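Long-range contact in cellulose biosynthesis protein BcsG (Salmonella typhimurium LT2, PDB 5OLT), which is required for cellulose biosynthesis, the deposited chain being the zinc-binding extramembrane domain of a membrane protein of the alkaline phosphatase family: residues T178-D191 with F214-P226. Residues are numbered along the deposited sequence; the frame is centred on the assembly and turned at random.
Sequences TALLSFDGSPVYDD and FNLLPLHDGNHFP
L181 and H224 form a single antiparallel, hydrogen-bonded bridge: L181 N reaches H224 O at 2.8 Å, and H224 N reaches L181 O at 2.9 Å. The bridge sets residues 222-226 against the two-stranded hairpin 178-181/187-189, whose classic bulge has A179 and L180 both facing V188. Beyond it, N223 continues the link by side chain. Its OD1 accepts F183 N at 3.2 Å in the carbonyl plane, while its ND2 donates to P218 O at 3.0 Å, from above that carbonyl's plane; the oxygen and nitrogen ends of one amide thus join the turn 182-185 to the turn 217-220.

L180 CD1 packs on P218 CB (3.7 Å), and V188 CG1 also comes near the same proline. F183, its CG held between backbone N and carbonyl carbon (chi1 54°), lays its ring over H220 in an offset stack, centroids 3.7 Å apart and planes at 14°. The imidazole's rotation is fixed in turn by ND1 donating to D221 O at 2.7 Å, exactly in the ring plane.

H220 NE2 is hydrogen-bonded to a citrate, probably from the crystallisation liquor, and its side chain lies about 5 Å from the zinc held by C67, S102, E266 and H267. The hairpin thus packs on a loop leaving central-sheet strand 210-216, bordering the metal site of this alkaline phosphatase-family domain.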
loop_
_atom_site.group_PDB
_atom_site.type_symbol
_atom_site.label_atom_id
_atom_site.label_comp_id
_atom_site.label_asym_id
_atom_site.label_seq_id
_atom_site.Cartn_x
_atom_site.Cartn_y
_atom_site.Cartn_z
ATOM N N THR A 178 6.762 22.621 -10.607
ATOM C CA THR A 178 6.143 22.612 -9.290
ATOM C C THR A 178 4.627 22.701 -9.443
ATOM O O THR A 178 4.089 23.596 -10.136
ATOM C CB THR A 178 6.673 23.808 -8.496
ATOM O OG1 THR A 178 8.050 23.565 -8.210
ATOM C CG2 THR A 178 5.953 23.980 -7.167
ATOM N N ALA A 179 3.917 21.753 -8.833
ATOM C CA ALA A 179 2.454 21.762 -8.837
ATOM C C ALA A 179 1.865 22.496 -7.631
ATOM O O ALA A 179 0.824 23.197 -7.765
ATOM C CB ALA A 179 1.978 20.342 -8.853
ATOM N N LEU A 180 2.489 22.311 -6.468
ATOM C CA LEU A 180 2.019 22.855 -5.200
ATOM C C LEU A 180 3.226 23.261 -4.379
ATOM O O LEU A 180 4.317 22.755 -4.562
ATOM C CB LEU A 180 1.217 21.809 -4.384
ATOM C CG LEU A 180 -0.087 21.310 -5.040
ATOM C CD1 LEU A 180 -0.483 19.957 -4.447
ATOM C CD2 LEU A 180 -1.203 22.333 -4.862
ATOM N N LEU A 181 2.996 24.158 -3.430
ATOM C CA LEU A 181 3.930 24.341 -2.320
ATOM C C LEU A 181 3.394 23.670 -1.089
ATOM O O LEU A 181 2.183 23.741 -0.796
ATOM C CB LEU A 181 4.243 25.819 -2.086
ATOM C CG LEU A 181 4.985 26.425 -3.282
ATOM C CD1 LEU A 181 5.202 27.925 -3.004
ATOM C CD2 LEU A 181 6.315 25.734 -3.655
ATOM N N SER A 182 4.293 23.001 -0.369
ATOM C CA SER A 182 3.850 22.109 0.649
ATOM C C SER A 182 3.632 22.910 1.878
ATOM O O SER A 182 3.978 24.096 1.955
ATOM C CB SER A 182 4.805 20.922 0.872
ATOM O OG SER A 182 6.000 21.370 1.462
ATOM N N PHE A 183 2.945 22.259 2.807
ATOM C CA PHE A 183 2.711 22.765 4.154
ATOM C C PHE A 183 4.009 23.208 4.861
ATOM O O PHE A 183 3.941 24.015 5.783
ATOM C CB PHE A 183 1.985 21.678 4.961
ATOM C CG PHE A 183 2.696 20.352 4.948
ATOM C CD1 PHE A 183 2.564 19.472 3.846
ATOM C CD2 PHE A 183 3.520 19.981 6.012
ATOM C CE1 PHE A 183 3.256 18.261 3.817
ATOM C CE2 PHE A 183 4.192 18.767 5.994
ATOM C CZ PHE A 183 4.059 17.902 4.897
ATOM N N ASP A 184 5.173 22.690 4.419
ATOM C CA ASP A 184 6.496 23.137 4.934
ATOM C C ASP A 184 7.234 24.176 4.038
ATOM O O ASP A 184 8.349 24.567 4.339
ATOM C CB ASP A 184 7.407 21.928 5.342
ATOM C CG ASP A 184 8.297 21.389 4.183
ATOM O OD1 ASP A 184 8.024 21.679 2.998
ATOM O OD2 ASP A 184 9.300 20.667 4.463
ATOM N N GLY A 185 6.596 24.607 2.951
ATOM C CA GLY A 185 7.183 25.599 2.017
ATOM C C GLY A 185 7.976 25.026 0.819
ATOM O O GLY A 185 8.332 25.744 -0.140
ATOM N N SER A 186 8.261 23.737 0.866
ATOM C CA SER A 186 9.033 23.128 -0.183
ATOM C C SER A 186 8.115 22.649 -1.324
ATOM O O SER A 186 6.888 22.581 -1.179
ATOM C CB SER A 186 9.913 21.992 0.348
ATOM O OG SER A 186 9.105 20.965 0.846
ATOM N N PRO A 187 8.709 22.357 -2.478
ATOM C CA PRO A 187 7.866 22.052 -3.624
ATOM C C PRO A 187 7.248 20.670 -3.592
ATOM O O PRO A 187 7.848 19.702 -3.092
ATOM C CB PRO A 187 8.834 22.120 -4.817
ATOM C CG PRO A 187 10.005 22.872 -4.350
ATOM C CD PRO A 187 10.114 22.586 -2.875
ATOM N N VAL A 188 6.043 20.587 -4.139
ATOM C CA VAL A 188 5.491 19.288 -4.549
ATOM C C VAL A 188 5.479 19.322 -6.072
ATOM O O VAL A 188 4.788 20.180 -6.682
ATOM C CB VAL A 188 4.084 19.050 -3.982
ATOM C CG1 VAL A 188 3.648 17.632 -4.378
ATOM C CG2 VAL A 188 4.096 19.219 -2.465
ATOM N N TYR A 189 6.290 18.470 -6.691
ATOM C CA TYR A 189 6.422 18.485 -8.132
ATOM C C TYR A 189 5.208 17.860 -8.812
ATOM O O TYR A 189 4.532 16.992 -8.224
ATOM C CB TYR A 189 7.682 17.719 -8.543
ATOM C CG TYR A 189 8.895 18.358 -7.946
ATOM C CD1 TYR A 189 9.295 19.628 -8.374
ATOM C CD2 TYR A 189 9.630 17.712 -6.943
ATOM C CE1 TYR A 189 10.389 20.264 -7.795
ATOM C CE2 TYR A 189 10.746 18.346 -6.361
ATOM C CZ TYR A 189 11.111 19.607 -6.805
ATOM O OH TYR A 189 12.227 20.199 -6.240
ATOM N N ASP A 190 4.976 18.240 -10.066
ATOM C CA ASP A 190 3.890 17.662 -10.822
ATOM C C ASP A 190 4.098 16.161 -11.000
ATOM O O ASP A 190 5.163 15.707 -11.487
ATOM C CB ASP A 190 3.807 18.296 -12.203
ATOM C CG ASP A 190 2.618 17.812 -12.943
ATOM O OD1 ASP A 190 1.494 18.276 -12.638
ATOM O OD2 ASP A 190 2.794 16.935 -13.796
ATOM N N ASP A 191 3.055 15.393 -10.702
ATOM C CA ASP A 191 3.220 13.932 -10.714
ATOM C C ASP A 191 3.342 13.348 -12.105
ATOM O O ASP A 191 4.087 12.377 -12.309
ATOM C CB ASP A 191 2.094 13.264 -9.955
ATOM C CG ASP A 191 2.201 13.565 -8.480
ATOM O OD1 ASP A 191 3.337 13.318 -7.945
ATOM O OD2 ASP A 191 1.231 14.123 -7.879
ATOM N N PHE A 214 7.676 4.981 -5.303
ATOM C CA PHE A 214 7.358 6.374 -5.596
ATOM C C PHE A 214 6.410 6.913 -4.523
ATOM O O PHE A 214 5.311 6.372 -4.376
ATOM C CB PHE A 214 6.705 6.435 -6.999
ATOM C CG PHE A 214 6.208 7.803 -7.455
ATOM C CD1 PHE A 214 6.699 9.032 -6.942
ATOM C CD2 PHE A 214 5.208 7.860 -8.451
ATOM C CE1 PHE A 214 6.220 10.250 -7.403
ATOM C CE2 PHE A 214 4.746 9.095 -8.916
ATOM C CZ PHE A 214 5.235 10.285 -8.396
ATOM N N ASN A 215 6.837 7.941 -3.768
ATOM C CA ASN A 215 5.989 8.510 -2.726
ATOM C C ASN A 215 5.483 9.900 -3.132
ATOM O O ASN A 215 6.248 10.725 -3.621
ATOM C CB ASN A 215 6.726 8.569 -1.371
ATOM C CG ASN A 215 5.830 9.067 -0.276
ATOM O OD1 ASN A 215 5.850 10.250 0.056
ATOM N ND2 ASN A 215 5.033 8.162 0.309
ATOM N N LEU A 216 4.172 10.102 -2.972
ATOM C CA LEU A 216 3.458 11.289 -3.452
ATOM C C LEU A 216 2.761 12.032 -2.330
ATOM O O LEU A 216 1.951 11.447 -1.621
ATOM C CB LEU A 216 2.342 10.895 -4.469
ATOM C CG LEU A 216 2.784 10.275 -5.762
ATOM C CD1 LEU A 216 3.161 8.824 -5.544
ATOM C CD2 LEU A 216 1.663 10.371 -6.787
ATOM N N LEU A 217 3.015 13.330 -2.251
ATOM C CA LEU A 217 2.501 14.196 -1.202
ATOM C C LEU A 217 1.382 15.221 -1.565
ATOM O O LEU A 217 0.998 15.996 -0.688
ATOM C CB LEU A 217 3.736 15.019 -0.697
ATOM C CG LEU A 217 3.709 15.511 0.734
ATOM C CD1 LEU A 217 3.709 14.320 1.695
ATOM C CD2 LEU A 217 4.907 16.419 1.002
ATOM N N PRO A 218 0.834 15.243 -2.810
ATOM C CA PRO A 218 -0.029 16.403 -3.096
ATOM C C PRO A 218 -1.291 16.505 -2.243
ATOM O O PRO A 218 -1.811 17.612 -2.076
ATOM C CB PRO A 218 -0.381 16.219 -4.570
ATOM C CG PRO A 218 -0.344 14.746 -4.770
ATOM C CD PRO A 218 0.856 14.303 -3.952
ATOM N N LEU A 219 -1.782 15.376 -1.719
ATOM C CA LEU A 219 -3.038 15.399 -0.967
ATOM C C LEU A 219 -2.816 15.728 0.504
ATOM O O LEU A 219 -3.773 15.828 1.252
ATOM C CB LEU A 219 -3.774 14.063 -1.116
ATOM C CG LEU A 219 -4.008 13.665 -2.572
ATOM C CD1 LEU A 219 -4.829 12.369 -2.573
ATOM C CD2 LEU A 219 -4.671 14.754 -3.422
ATOM N N HIS A 220 -1.554 15.914 0.933
ATOM C CA HIS A 220 -1.319 16.267 2.337
ATOM C C HIS A 220 -1.944 17.612 2.691
ATOM O O HIS A 220 -1.950 18.536 1.894
ATOM C CB HIS A 220 0.177 16.314 2.613
ATOM C CG HIS A 220 0.529 16.361 4.086
ATOM N ND1 HIS A 220 0.295 17.467 4.898
ATOM C CD2 HIS A 220 1.101 15.435 4.880
ATOM C CE1 HIS A 220 0.751 17.223 6.113
ATOM N NE2 HIS A 220 1.254 16.000 6.126
ATOM N N ASP A 221 -2.478 17.713 3.912
ATOM C CA ASP A 221 -3.039 18.967 4.397
ATOM C C ASP A 221 -2.014 20.127 4.287
ATOM O O ASP A 221 -0.801 19.930 4.434
ATOM C CB ASP A 221 -3.510 18.799 5.850
ATOM C CG ASP A 221 -4.595 19.796 6.226
ATOM O OD1 ASP A 221 -5.047 20.620 5.359
ATOM O OD2 ASP A 221 -4.994 19.743 7.410
ATOM N N GLY A 222 -2.519 21.316 3.995
ATOM C CA GLY A 222 -1.675 22.501 4.002
ATOM C C GLY A 222 -1.003 22.842 2.691
ATOM O O GLY A 222 -0.325 23.850 2.607
ATOM N N ASN A 223 -1.147 21.995 1.672
ATOM C CA ASN A 223 -0.550 22.276 0.367
ATOM C C ASN A 223 -1.366 23.311 -0.365
ATOM O O ASN A 223 -2.599 23.319 -0.312
ATOM C CB ASN A 223 -0.504 21.022 -0.489
ATOM C CG ASN A 223 0.510 20.008 0.012
ATOM O OD1 ASN A 223 1.340 20.295 0.897
ATOM N ND2 ASN A 223 0.445 18.811 -0.537
ATOM N N HIS A 224 -0.671 24.197 -1.069
ATOM C CA HIS A 224 -1.342 25.277 -1.799
ATOM C C HIS A 224 -0.735 25.516 -3.171
ATOM O O HIS A 224 0.406 25.172 -3.411
ATOM C CB HIS A 224 -1.317 26.558 -0.984
ATOM C CG HIS A 224 0.035 26.948 -0.495
ATOM N ND1 HIS A 224 0.586 26.431 0.664
ATOM C CD2 HIS A 224 0.965 27.797 -1.011
ATOM C CE1 HIS A 224 1.798 26.951 0.843
ATOM N NE2 HIS A 224 2.053 27.775 -0.160
ATOM N N PHE A 225 -1.524 26.068 -4.092
ATOM C CA PHE A 225 -0.960 26.498 -5.371
ATOM C C PHE A 225 0.021 27.657 -5.119
ATOM O O PHE A 225 -0.188 28.432 -4.187
ATOM C CB PHE A 225 -2.054 26.922 -6.334
ATOM C CG PHE A 225 -2.932 25.794 -6.762
ATOM C CD1 PHE A 225 -2.406 24.701 -7.453
ATOM C CD2 PHE A 225 -4.296 25.802 -6.451
ATOM C CE1 PHE A 225 -3.240 23.647 -7.839
ATOM C CE2 PHE A 225 -5.126 24.759 -6.841
ATOM C CZ PHE A 225 -4.590 23.675 -7.518
ATOM N N PRO A 226 1.117 27.737 -5.907
ATOM C CA PRO A 226 2.113 28.787 -5.633
ATOM C C PRO A 226 1.441 30.140 -5.677
ATOM O O PRO A 226 0.654 30.429 -6.568
ATOM C CB PRO A 226 3.109 28.618 -6.781
ATOM C CG PRO A 226 3.035 27.150 -7.112
ATOM C CD PRO A 226 1.580 26.783 -6.942
#